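Local coordinates for teichoic acid biosynthesis protein F (Staphylococcus epidermidis, PDB 3L7I) that belongs to the teichoic acid biosynthesis proteins and is built on a GT-B type fold with two parallel-stranded domains, at residues A[341-350]-A[430-438]; A[354-365]-A[383-391]. All coordinates share one frame; numbering follows the deposited sequence.

Contact 1 of 2, residues A[341-350]-A[430-438]; sequences YDLTDKEDNV and YLNKKENQT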
loop_
_atom_site.group_PDB
_atom_site.type_symbol
_atom_site.label_atom_id
_atom_site.label_comp_id
_atom_site.label_asym_id
_atom_site.label_seq_id
_atom_site.Cartn_x
_atom_site.Cartn_y
_atom_site.Cartn_z
ATOM N N TYR A 341 10.561 -16.487 4.750
ATOM C CA TYR A 341 11.386 -17.044 5.814
ATOM C C TYR A 341 11.739 -15.985 6.844
ATOM O O TYR A 341 11.681 -16.247 8.038
ATOM C CB TYR A 341 12.649 -17.664 5.218
ATOM C CG TYR A 341 13.843 -17.639 6.126
ATOM C CD1 TYR A 341 14.082 -18.673 7.018
ATOM C CD2 TYR A 341 14.741 -16.590 6.081
ATOM C CE1 TYR A 341 15.173 -18.655 7.858
ATOM C CE2 TYR A 341 15.840 -16.557 6.919
ATOM C CZ TYR A 341 16.052 -17.598 7.805
ATOM O OH TYR A 341 17.144 -17.581 8.639
ATOM N N ASP A 342 12.095 -14.791 6.367
ATOM C CA ASP A 342 12.447 -13.663 7.221
ATOM C C ASP A 342 11.239 -13.300 8.093
ATOM O O ASP A 342 11.376 -12.737 9.178
ATOM C CB ASP A 342 12.888 -12.483 6.344
ATOM C CG ASP A 342 13.640 -11.392 7.124
ATOM O OD1 ASP A 342 14.272 -11.698 8.163
ATOM O OD2 ASP A 342 13.613 -10.209 6.698
ATOM N N LEU A 343 10.048 -13.654 7.630
ATOM C CA LEU A 343 8.832 -13.288 8.347
ATOM C C LEU A 343 8.484 -14.228 9.470
ATOM O O LEU A 343 8.061 -13.795 10.537
ATOM C CB LEU A 343 7.631 -13.204 7.397
ATOM C CG LEU A 343 7.300 -11.793 6.907
ATOM C CD1 LEU A 343 6.116 -11.809 5.968
ATOM C CD2 LEU A 343 7.045 -10.893 8.096
ATOM N N THR A 344 8.637 -15.519 9.220
ATOM C CA THR A 344 8.114 -16.509 10.148
ATOM C C THR A 344 9.235 -17.122 10.963
ATOM O O THR A 344 9.025 -18.095 11.691
ATOM C CB THR A 344 7.327 -17.625 9.417
ATOM O OG1 THR A 344 8.230 -18.427 8.640
ATOM C CG2 THR A 344 6.244 -17.025 8.505
ATOM N N ASP A 345 10.429 -16.560 10.843
ATOM C CA ASP A 345 11.557 -17.128 11.553
ATOM C C ASP A 345 11.486 -16.783 13.024
ATOM O O ASP A 345 11.833 -15.687 13.424
ATOM C CB ASP A 345 12.880 -16.659 10.960
ATOM C CG ASP A 345 14.063 -17.333 11.607
ATOM O OD1 ASP A 345 13.946 -18.538 11.927
ATOM O OD2 ASP A 345 15.100 -16.659 11.808
ATOM N N LYS A 346 11.036 -17.737 13.824
ATOM C CA LYS A 346 10.858 -17.540 15.251
ATOM C C LYS A 346 11.858 -18.408 15.971
ATOM O O LYS A 346 12.240 -19.458 15.477
ATOM C CB LYS A 346 9.434 -17.944 15.661
ATOM C CG LYS A 346 8.401 -17.621 14.587
ATOM C CD LYS A 346 6.963 -17.978 14.953
ATOM C CE LYS A 346 6.014 -17.433 13.866
ATOM N NZ LYS A 346 4.571 -17.566 14.234
ATOM N N GLU A 347 12.276 -17.981 17.148
ATOM C CA GLU A 347 13.148 -18.810 17.960
ATOM C C GLU A 347 12.510 -20.167 18.289
ATOM O O GLU A 347 13.202 -21.118 18.637
ATOM C CB GLU A 347 13.552 -18.070 19.231
ATOM C CG GLU A 347 14.962 -18.382 19.681
ATOM C CD GLU A 347 15.539 -17.346 20.645
ATOM O OE1 GLU A 347 15.751 -17.698 21.833
ATOM O OE2 GLU A 347 15.789 -16.188 20.223
ATOM N N ASP A 348 11.192 -20.266 18.158
ATOM C CA ASP A 348 10.488 -21.514 18.477
ATOM C C ASP A 348 10.610 -22.601 17.403
ATOM O O ASP A 348 10.164 -23.725 17.607
ATOM C CB ASP A 348 9.000 -21.244 18.747
ATOM C CG ASP A 348 8.690 -21.038 20.227
ATOM O OD1 ASP A 348 9.294 -21.755 21.062
ATOM O OD2 ASP A 348 7.826 -20.175 20.551
ATOM N N ASN A 349 11.200 -22.271 16.258
ATOM C CA ASN A 349 11.251 -23.224 15.154
ATOM C C ASN A 349 12.354 -24.253 15.327
ATOM O O ASN A 349 12.384 -25.275 14.635
ATOM C CB ASN A 349 11.453 -22.504 13.823
ATOM C CG ASN A 349 10.344 -21.526 13.510
ATOM O OD1 ASN A 349 10.430 -20.777 12.534
ATOM N ND2 ASN A 349 9.293 -21.524 14.330
ATOM N N VAL A 350 13.262 -23.964 16.253
ATOM C CA VAL A 350 14.478 -24.748 16.415
ATOM C C VAL A 350 14.232 -26.137 16.998
ATOM O O VAL A 350 13.850 -26.277 18.152
ATOM C CB VAL A 350 15.504 -24.007 17.304
ATOM C CG1 VAL A 350 16.621 -24.938 17.707
ATOM C CG2 VAL A 350 16.055 -22.791 16.592
ATOM N N TYR A 430 21.542 -12.846 4.968
ATOM C CA TYR A 430 20.089 -12.916 5.043
ATOM C C TYR A 430 19.618 -14.134 5.854
ATOM O O TYR A 430 18.458 -14.206 6.226
ATOM C CB TYR A 430 19.415 -12.858 3.658
ATOM C CG TYR A 430 19.994 -13.821 2.648
ATOM C CD1 TYR A 430 19.622 -15.164 2.649
ATOM C CD2 TYR A 430 20.921 -13.389 1.696
ATOM C CE1 TYR A 430 20.150 -16.044 1.723
ATOM C CE2 TYR A 430 21.457 -14.257 0.771
ATOM C CZ TYR A 430 21.077 -15.590 0.789
ATOM O OH TYR A 430 21.623 -16.476 -0.126
ATOM N N LEU A 431 20.499 -15.089 6.133
ATOM C CA LEU A 431 20.150 -16.157 7.074
ATOM C C LEU A 431 20.229 -15.633 8.508
ATOM O O LEU A 431 21.086 -14.803 8.823
ATOM C CB LEU A 431 21.032 -17.386 6.871
ATOM C CG LEU A 431 20.578 -18.202 5.664
ATOM C CD1 LEU A 431 21.397 -19.463 5.439
ATOM C CD2 LEU A 431 19.121 -18.549 5.855
ATOM N N ASN A 432 19.332 -16.093 9.370
ATOM C CA ASN A 432 19.223 -15.538 10.723
ATOM C C ASN A 432 19.798 -16.423 11.807
ATOM O O ASN A 432 19.157 -17.394 12.217
ATOM C CB ASN A 432 17.757 -15.281 11.072
ATOM C CG ASN A 432 17.168 -14.134 10.295
ATOM O OD1 ASN A 432 17.816 -13.082 10.110
ATOM N ND2 ASN A 432 15.933 -14.319 9.824
ATOM N N LYS A 433 20.981 -16.091 12.307
ATOM C CA LYS A 433 21.571 -16.916 13.358
ATOM C C LYS A 433 21.095 -16.478 14.733
ATOM O O LYS A 433 21.586 -15.487 15.288
ATOM C CB LYS A 433 23.094 -16.927 13.306
ATOM C CG LYS A 433 23.630 -18.249 13.786
ATOM C CD LYS A 433 24.613 -18.062 14.922
ATOM C CE LYS A 433 24.011 -17.362 16.134
ATOM N NZ LYS A 433 24.545 -17.934 17.393
ATOM N N LYS A 434 20.131 -17.207 15.283
ATOM C CA LYS A 434 19.511 -16.785 16.528
ATOM C C LYS A 434 20.292 -17.275 17.764
ATOM O O LYS A 434 21.135 -18.191 17.653
ATOM C CB LYS A 434 18.078 -17.284 16.582
ATOM C CG LYS A 434 17.439 -17.460 15.245
ATOM C CD LYS A 434 16.150 -18.225 15.450
ATOM C CE LYS A 434 15.514 -18.621 14.138
ATOM N NZ LYS A 434 16.062 -19.863 13.527
ATOM N N GLU A 435 20.003 -16.649 18.914
ATOM C CA GLU A 435 20.600 -16.962 20.217
ATOM C C GLU A 435 20.479 -18.451 20.469
ATOM O O GLU A 435 21.313 -19.094 21.095
ATOM C CB GLU A 435 19.798 -16.241 21.296
ATOM C CG GLU A 435 20.615 -15.568 22.375
ATOM C CD GLU A 435 21.054 -14.162 21.966
ATOM O OE1 GLU A 435 20.181 -13.367 21.519
ATOM O OE2 GLU A 435 22.271 -13.849 22.091
ATOM N N ASN A 436 19.372 -18.956 19.965
ATOM C CA ASN A 436 18.927 -20.316 20.056
ATOM C C ASN A 436 19.880 -21.316 19.402
ATOM O O ASN A 436 19.965 -22.465 19.828
ATOM C CB ASN A 436 17.610 -20.354 19.294
ATOM C CG ASN A 436 16.619 -21.271 19.911
ATOM O OD1 ASN A 436 16.725 -21.595 21.086
ATOM N ND2 ASN A 436 15.633 -21.700 19.132
ATOM N N GLN A 437 20.583 -20.876 18.356
ATOM C CA GLN A 437 21.360 -21.761 17.473
ATOM C C GLN A 437 22.887 -21.618 17.635
ATOM O O GLN A 437 23.397 -20.548 18.002
ATOM C CB GLN A 437 20.954 -21.507 16.010
ATOM C CG GLN A 437 19.438 -21.531 15.767
ATOM C CD GLN A 437 19.020 -21.039 14.376
ATOM O OE1 GLN A 437 18.998 -19.840 14.108
ATOM N NE2 GLN A 437 18.644 -21.969 13.505
ATOM N N THR A 438 23.613 -22.695 17.359
ATOM C CA THR A 438 25.066 -22.659 17.452
ATOM C C THR A 438 25.706 -22.754 16.065
ATOM O O THR A 438 25.490 -23.744 15.348
ATOM C CB THR A 438 25.604 -23.796 18.318
ATOM O OG1 THR A 438 25.006 -23.733 19.611
ATOM C CG2 THR A 438 27.089 -23.651 18.490
HETATM O O HOH W 1 17.367 -19.115 11.122
#
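Tyr341 of helix 336-344 reaches with its ring into the loop that joins strands 418-423 and 438-441 in the N-terminal Rossmann-like half of this GT-B fold. From CB, which points at that loop, CG lies anti to the backbone N (chi1 151°). CE2 then passes the carbonyl oxygen of Tyr430, which sits at the ring edge near its plane. Tyr341 CZ rests 3.8 Å from Leu431 CD2. At the tip, OH accepts the backbone N-H of Asn432, with 2.7 Å between Tyr341 OH and Asn432 N; the donor lies in the ring plane. Water 1 also bonds to this hydroxyl and to Asn432 O, and accepts from Lys434 NZ, so one water ties helix to loop. Asn432 ND2 gives a bent bond (138°) to Asp345 OD2, their amide and carboxylate planes nearly parallel. Lys434, the first residue of a type I turn, 434-437, forms a salt bridge with Asp345, whose carboxylate is also bonded by Ser416; the exact place of OD1 is less sure. Across the turn, Gln437, whose NE2 bonds the carbonyl of Ala418, takes the backbone N-H of Lys434 on a lone pair of OE1, 3.1 Å from OE1 to N.

Contact 2 of 2, residues A[354-365]-A[383-391]; sequences TIVFESFGGKNY and YRYIWSFKN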
loop_
_atom_site.group_PDB
_atom_site.type_symbol
_atom_site.label_atom_id
_atom_site.label_comp_id
_atom_site.label_asym_id
_atom_site.label_seq_id
_atom_site.Cartn_x
_atom_site.Cartn_y
_atom_site.Cartn_z
ATOM N N THR A 354 18.346 -31.236 14.906
ATOM C CA THR A 354 18.591 -30.952 13.491
ATOM C C THR A 354 19.937 -30.247 13.309
ATOM O O THR A 354 20.220 -29.265 13.990
ATOM C CB THR A 354 17.464 -30.054 12.856
ATOM O OG1 THR A 354 16.258 -30.810 12.670
ATOM C CG2 THR A 354 17.901 -29.496 11.505
ATOM N N ILE A 355 20.747 -30.728 12.372
ATOM C CA ILE A 355 22.033 -30.104 12.064
ATOM C C ILE A 355 22.192 -29.849 10.545
ATOM O O ILE A 355 21.916 -30.740 9.739
ATOM C CB ILE A 355 23.164 -31.016 12.572
ATOM C CG1 ILE A 355 22.873 -31.446 14.008
ATOM C CG2 ILE A 355 24.549 -30.353 12.459
ATOM C CD1 ILE A 355 23.677 -32.659 14.423
ATOM N N VAL A 356 22.608 -28.642 10.152
ATOM C CA VAL A 356 22.920 -28.361 8.736
ATOM C C VAL A 356 24.404 -28.329 8.438
ATOM O O VAL A 356 25.183 -27.803 9.229
ATOM C CB VAL A 356 22.383 -26.998 8.227
ATOM C CG1 VAL A 356 21.544 -27.163 6.981
ATOM C CG2 VAL A 356 21.652 -26.225 9.315
ATOM N N PHE A 357 24.778 -28.844 7.269
ATOM C CA PHE A 357 26.160 -28.822 6.793
ATOM C C PHE A 357 26.234 -28.155 5.439
ATOM O O PHE A 357 25.330 -28.305 4.616
ATOM C CB PHE A 357 26.708 -30.240 6.664
ATOM C CG PHE A 357 26.810 -30.953 7.963
ATOM C CD1 PHE A 357 28.040 -31.232 8.519
ATOM C CD2 PHE A 357 25.673 -31.316 8.650
ATOM C CE1 PHE A 357 28.131 -31.882 9.740
ATOM C CE2 PHE A 357 25.755 -31.962 9.863
ATOM C CZ PHE A 357 26.986 -32.250 10.410
ATOM N N GLU A 358 27.313 -27.423 5.197
ATOM C CA GLU A 358 27.530 -26.875 3.880
ATOM C C GLU A 358 29.000 -26.617 3.755
ATOM O O GLU A 358 29.601 -26.016 4.627
ATOM C CB GLU A 358 26.751 -25.586 3.742
ATOM C CG GLU A 358 26.620 -25.030 2.350
ATOM C CD GLU A 358 26.024 -23.613 2.380
ATOM O OE1 GLU A 358 25.089 -23.295 1.583
ATOM O OE2 GLU A 358 26.486 -22.811 3.243
ATOM N N SER A 359 29.608 -27.109 2.694
ATOM C CA SER A 359 30.981 -26.714 2.430
ATOM C C SER A 359 31.096 -25.899 1.164
ATOM O O SER A 359 30.356 -26.098 0.204
ATOM C CB SER A 359 31.940 -27.890 2.392
ATOM O OG SER A 359 31.584 -28.805 1.393
ATOM N N PHE A 360 32.024 -24.947 1.214
ATOM C CA PHE A 360 32.212 -23.948 0.169
ATOM C C PHE A 360 30.935 -23.350 -0.436
ATOM O O PHE A 360 30.777 -23.282 -1.645
ATOM C CB PHE A 360 33.157 -24.505 -0.862
ATOM C CG PHE A 360 34.454 -24.925 -0.265
ATOM C CD1 PHE A 360 35.290 -23.975 0.317
ATOM C CD2 PHE A 360 34.829 -26.269 -0.243
ATOM C CE1 PHE A 360 36.491 -24.339 0.876
ATOM C CE2 PHE A 360 36.039 -26.661 0.321
ATOM C CZ PHE A 360 36.879 -25.696 0.880
ATOM N N GLY A 361 30.039 -22.915 0.436
ATOM C CA GLY A 361 28.821 -22.280 -0.007
ATOM C C GLY A 361 28.014 -23.212 -0.884
ATOM O O GLY A 361 27.316 -22.773 -1.805
ATOM N N GLY A 362 28.124 -24.507 -0.609
ATOM C CA GLY A 362 27.233 -25.470 -1.220
ATOM C C GLY A 362 27.684 -25.964 -2.577
ATOM O O GLY A 362 26.867 -26.436 -3.364
ATOM N N LYS A 363 28.978 -25.875 -2.864
ATOM C CA LYS A 363 29.413 -26.361 -4.144
ATOM C C LYS A 363 29.626 -27.841 -4.058
ATOM O O LYS A 363 29.646 -28.519 -5.060
ATOM C CB LYS A 363 30.680 -25.655 -4.620
ATOM C CG LYS A 363 31.971 -26.458 -4.473
ATOM C CD LYS A 363 33.079 -25.953 -5.417
ATOM C CE LYS A 363 34.436 -26.604 -5.095
ATOM N NZ LYS A 363 35.543 -26.080 -6.007
ATOM N N ASN A 364 29.741 -28.353 -2.849
ATOM C CA ASN A 364 30.354 -29.648 -2.653
ATOM C C ASN A 364 29.841 -30.394 -1.485
ATOM O O ASN A 364 29.330 -29.814 -0.537
ATOM C CB ASN A 364 31.826 -29.446 -2.349
ATOM C CG ASN A 364 32.667 -29.618 -3.544
ATOM O OD1 ASN A 364 32.150 -29.876 -4.635
ATOM N ND2 ASN A 364 33.975 -29.491 -3.376
ATOM N N TYR A 365 30.033 -31.700 -1.535
ATOM C CA TYR A 365 30.058 -32.487 -0.326
ATOM C C TYR A 365 31.528 -32.769 -0.087
ATOM O O TYR A 365 32.114 -33.594 -0.771
ATOM C CB TYR A 365 29.269 -33.775 -0.499
ATOM C CG TYR A 365 29.479 -34.741 0.634
ATOM C CD1 TYR A 365 28.934 -34.497 1.896
ATOM C CD2 TYR A 365 30.248 -35.889 0.454
ATOM C CE1 TYR A 365 29.145 -35.376 2.947
ATOM C CE2 TYR A 365 30.469 -36.772 1.491
ATOM C CZ TYR A 365 29.914 -36.517 2.738
ATOM O OH TYR A 365 30.126 -37.422 3.762
ATOM N N TYR A 383 20.104 -38.355 14.595
ATOM C CA TYR A 383 19.775 -36.940 14.466
ATOM C C TYR A 383 19.292 -36.633 13.045
ATOM O O TYR A 383 19.565 -37.405 12.117
ATOM C CB TYR A 383 20.989 -36.075 14.782
ATOM C CG TYR A 383 21.389 -36.019 16.232
ATOM C CD1 TYR A 383 22.722 -36.035 16.586
ATOM C CD2 TYR A 383 20.444 -35.933 17.243
ATOM C CE1 TYR A 383 23.118 -35.963 17.902
ATOM C CE2 TYR A 383 20.829 -35.861 18.573
ATOM C CZ TYR A 383 22.177 -35.880 18.893
ATOM O OH TYR A 383 22.612 -35.817 20.200
ATOM N N ARG A 384 18.576 -35.524 12.869
ATOM C CA ARG A 384 18.193 -35.109 11.527
ATOM C C ARG A 384 19.371 -34.380 10.856
ATOM O O ARG A 384 19.685 -33.234 11.198
ATOM C CB ARG A 384 16.925 -34.240 11.537
ATOM C CG ARG A 384 16.398 -33.921 10.127
ATOM C CD ARG A 384 14.900 -33.596 10.092
ATOM N NE ARG A 384 14.601 -32.159 10.095
ATOM C CZ ARG A 384 14.240 -31.460 9.015
ATOM N NH1 ARG A 384 14.136 -32.054 7.824
ATOM N NH2 ARG A 384 13.988 -30.160 9.123
ATOM N N TYR A 385 20.039 -35.054 9.920
ATOM C CA TYR A 385 21.119 -34.431 9.162
ATOM C C TYR A 385 20.644 -33.849 7.826
ATOM O O TYR A 385 19.966 -34.525 7.031
ATOM C CB TYR A 385 22.262 -35.411 8.963
ATOM C CG TYR A 385 22.890 -35.840 10.268
ATOM C CD1 TYR A 385 23.880 -35.076 10.872
ATOM C CD2 TYR A 385 22.485 -37.004 10.902
ATOM C CE1 TYR A 385 24.457 -35.462 12.072
ATOM C CE2 TYR A 385 23.056 -37.405 12.098
ATOM C CZ TYR A 385 24.041 -36.631 12.684
ATOM O OH TYR A 385 24.606 -37.033 13.881
ATOM N N ILE A 386 20.995 -32.581 7.596
ATOM C CA ILE A 386 20.638 -31.889 6.369
ATOM C C ILE A 386 21.885 -31.320 5.696
ATOM O O ILE A 386 22.714 -30.694 6.353
ATOM C CB ILE A 386 19.646 -30.769 6.663
ATOM C CG1 ILE A 386 18.393 -31.358 7.308
ATOM C CG2 ILE A 386 19.249 -30.062 5.390
ATOM C CD1 ILE A 386 17.494 -30.349 8.005
ATOM N N TRP A 387 22.035 -31.552 4.391
ATOM C CA TRP A 387 23.092 -30.896 3.595
ATOM C C TRP A 387 22.531 -29.871 2.587
ATOM O O TRP A 387 21.524 -30.109 1.915
ATOM C CB TRP A 387 23.958 -31.931 2.874
ATOM C CG TRP A 387 25.133 -32.405 3.698
ATOM C CD1 TRP A 387 25.129 -33.369 4.680
ATOM C CD2 TRP A 387 26.476 -31.937 3.608
ATOM N NE1 TRP A 387 26.390 -33.517 5.207
ATOM C CE2 TRP A 387 27.232 -32.648 4.571
ATOM C CE3 TRP A 387 27.116 -30.998 2.805
ATOM C CZ2 TRP A 387 28.588 -32.430 4.755
ATOM C CZ3 TRP A 387 28.462 -30.791 2.984
ATOM C CH2 TRP A 387 29.186 -31.502 3.952
ATOM N N SER A 388 23.185 -28.722 2.477
ATOM C CA SER A 388 22.737 -27.685 1.557
ATOM C C SER A 388 23.693 -27.607 0.381
ATOM O O SER A 388 24.889 -27.578 0.593
ATOM C CB SER A 388 22.684 -26.363 2.305
ATOM O OG SER A 388 23.067 -25.283 1.480
ATOM N N PHE A 389 23.172 -27.595 -0.847
ATOM C CA PHE A 389 23.984 -27.547 -2.087
ATOM C C PHE A 389 23.405 -26.535 -3.074
ATOM O O PHE A 389 22.258 -26.131 -2.930
ATOM C CB PHE A 389 24.022 -28.922 -2.788
ATOM C CG PHE A 389 24.554 -30.025 -1.925
ATOM C CD1 PHE A 389 25.913 -30.209 -1.777
ATOM C CD2 PHE A 389 23.694 -30.859 -1.242
ATOM C CE1 PHE A 389 26.408 -31.202 -0.979
ATOM C CE2 PHE A 389 24.188 -31.852 -0.435
ATOM C CZ PHE A 389 25.560 -32.025 -0.309
ATOM N N LYS A 390 24.174 -26.131 -4.082
ATOM C CA LYS A 390 23.610 -25.297 -5.128
ATOM C C LYS A 390 22.788 -26.182 -6.015
ATOM O O LYS A 390 21.717 -25.806 -6.462
ATOM C CB LYS A 390 24.687 -24.624 -5.962
ATOM C CG LYS A 390 25.607 -23.751 -5.172
ATOM C CD LYS A 390 26.395 -22.859 -6.107
ATOM C CE LYS A 390 27.835 -22.649 -5.611
ATOM N NZ LYS A 390 28.813 -22.410 -6.754
ATOM N N ASN A 391 23.301 -27.377 -6.261
ATOM C CA ASN A 391 22.643 -28.337 -7.137
ATOM C C ASN A 391 22.635 -29.732 -6.543
ATOM O O ASN A 391 23.463 -30.552 -6.888
ATOM C CB ASN A 391 23.329 -28.345 -8.499
ATOM C CG ASN A 391 23.192 -27.014 -9.219
ATOM O OD1 ASN A 391 22.072 -26.561 -9.507
ATOM N ND2 ASN A 391 24.329 -26.373 -9.513
HETATM O O HOH W 2 27.683 -28.067 0.835
#
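Trp387 lies flat between two aromatic residues of segment 354-365. Phe357 CB stands over the centre of its six-membered ring, 3.4 Å from the centroid, a CH-pi contact, while the Phe357 ring is slid aside and barely overlaps the indole. On the opposite indole face Tyr365 presents an edge, T-shaped, with centroids 4.8 Å apart and planes at 68°. Along the same face of the sheet, Phe357 CE2 meets the edge of Tyr385, and Ile355 CD1 touches Tyr385 CE1 at 3.7 Å.

Beneath these side chains, strands 354-358 and 384-389 pair in parallel: Ile355 N to Arg384 O, Ile386 N to Ile355 O, Phe357 N to Ile386 O and Ser388 N to Phe357 O. They are the two strands of a right-handed beta-alpha-beta crossover through helix 367-379, where Glu374 holds the Tyr365 hydroxyl and Tyr373 adds a further edge-to-face ring to Trp387. On the other sheet face Ile386 CD1 covers the Arg384 guanidinium, which salt bridges to Glu417 and Glu402.

Past the strand, Lys390 N bonds Gly362 O at 2.8 Å, and water 2 links Ser359 N, Asn364 O and Ser388 O. Ser388 OG donates to Glu358 OE1, 2.8 Å away and above the carboxylate plane. Arg406 salt bridges to the same oxygen, and together the two donors probably stabilise the buried carboxylate as an anion.

How the contacts relate
From the N terminus, segment 341-350 begins within helix 336-344, and a short link carries the chain into strand 354-358, so the two contacts adjoin in sequence. Contact 2 closes first, when the chain returns through helix 367-379 to lay strand 384-389 beside strand 354-358. The chain then runs through strand 402-405, helix 409-417 and strand 418-423 before 430-438 comes back to 341-350 and closes contact 1. Contact 2 is therefore nested inside the larger loop. Their centres are about 17 Å apart: contact 2 pairs two inner strands of the seven-stranded sheet, and contact 1 fastens the preceding helix to the loop entering strand 438-441.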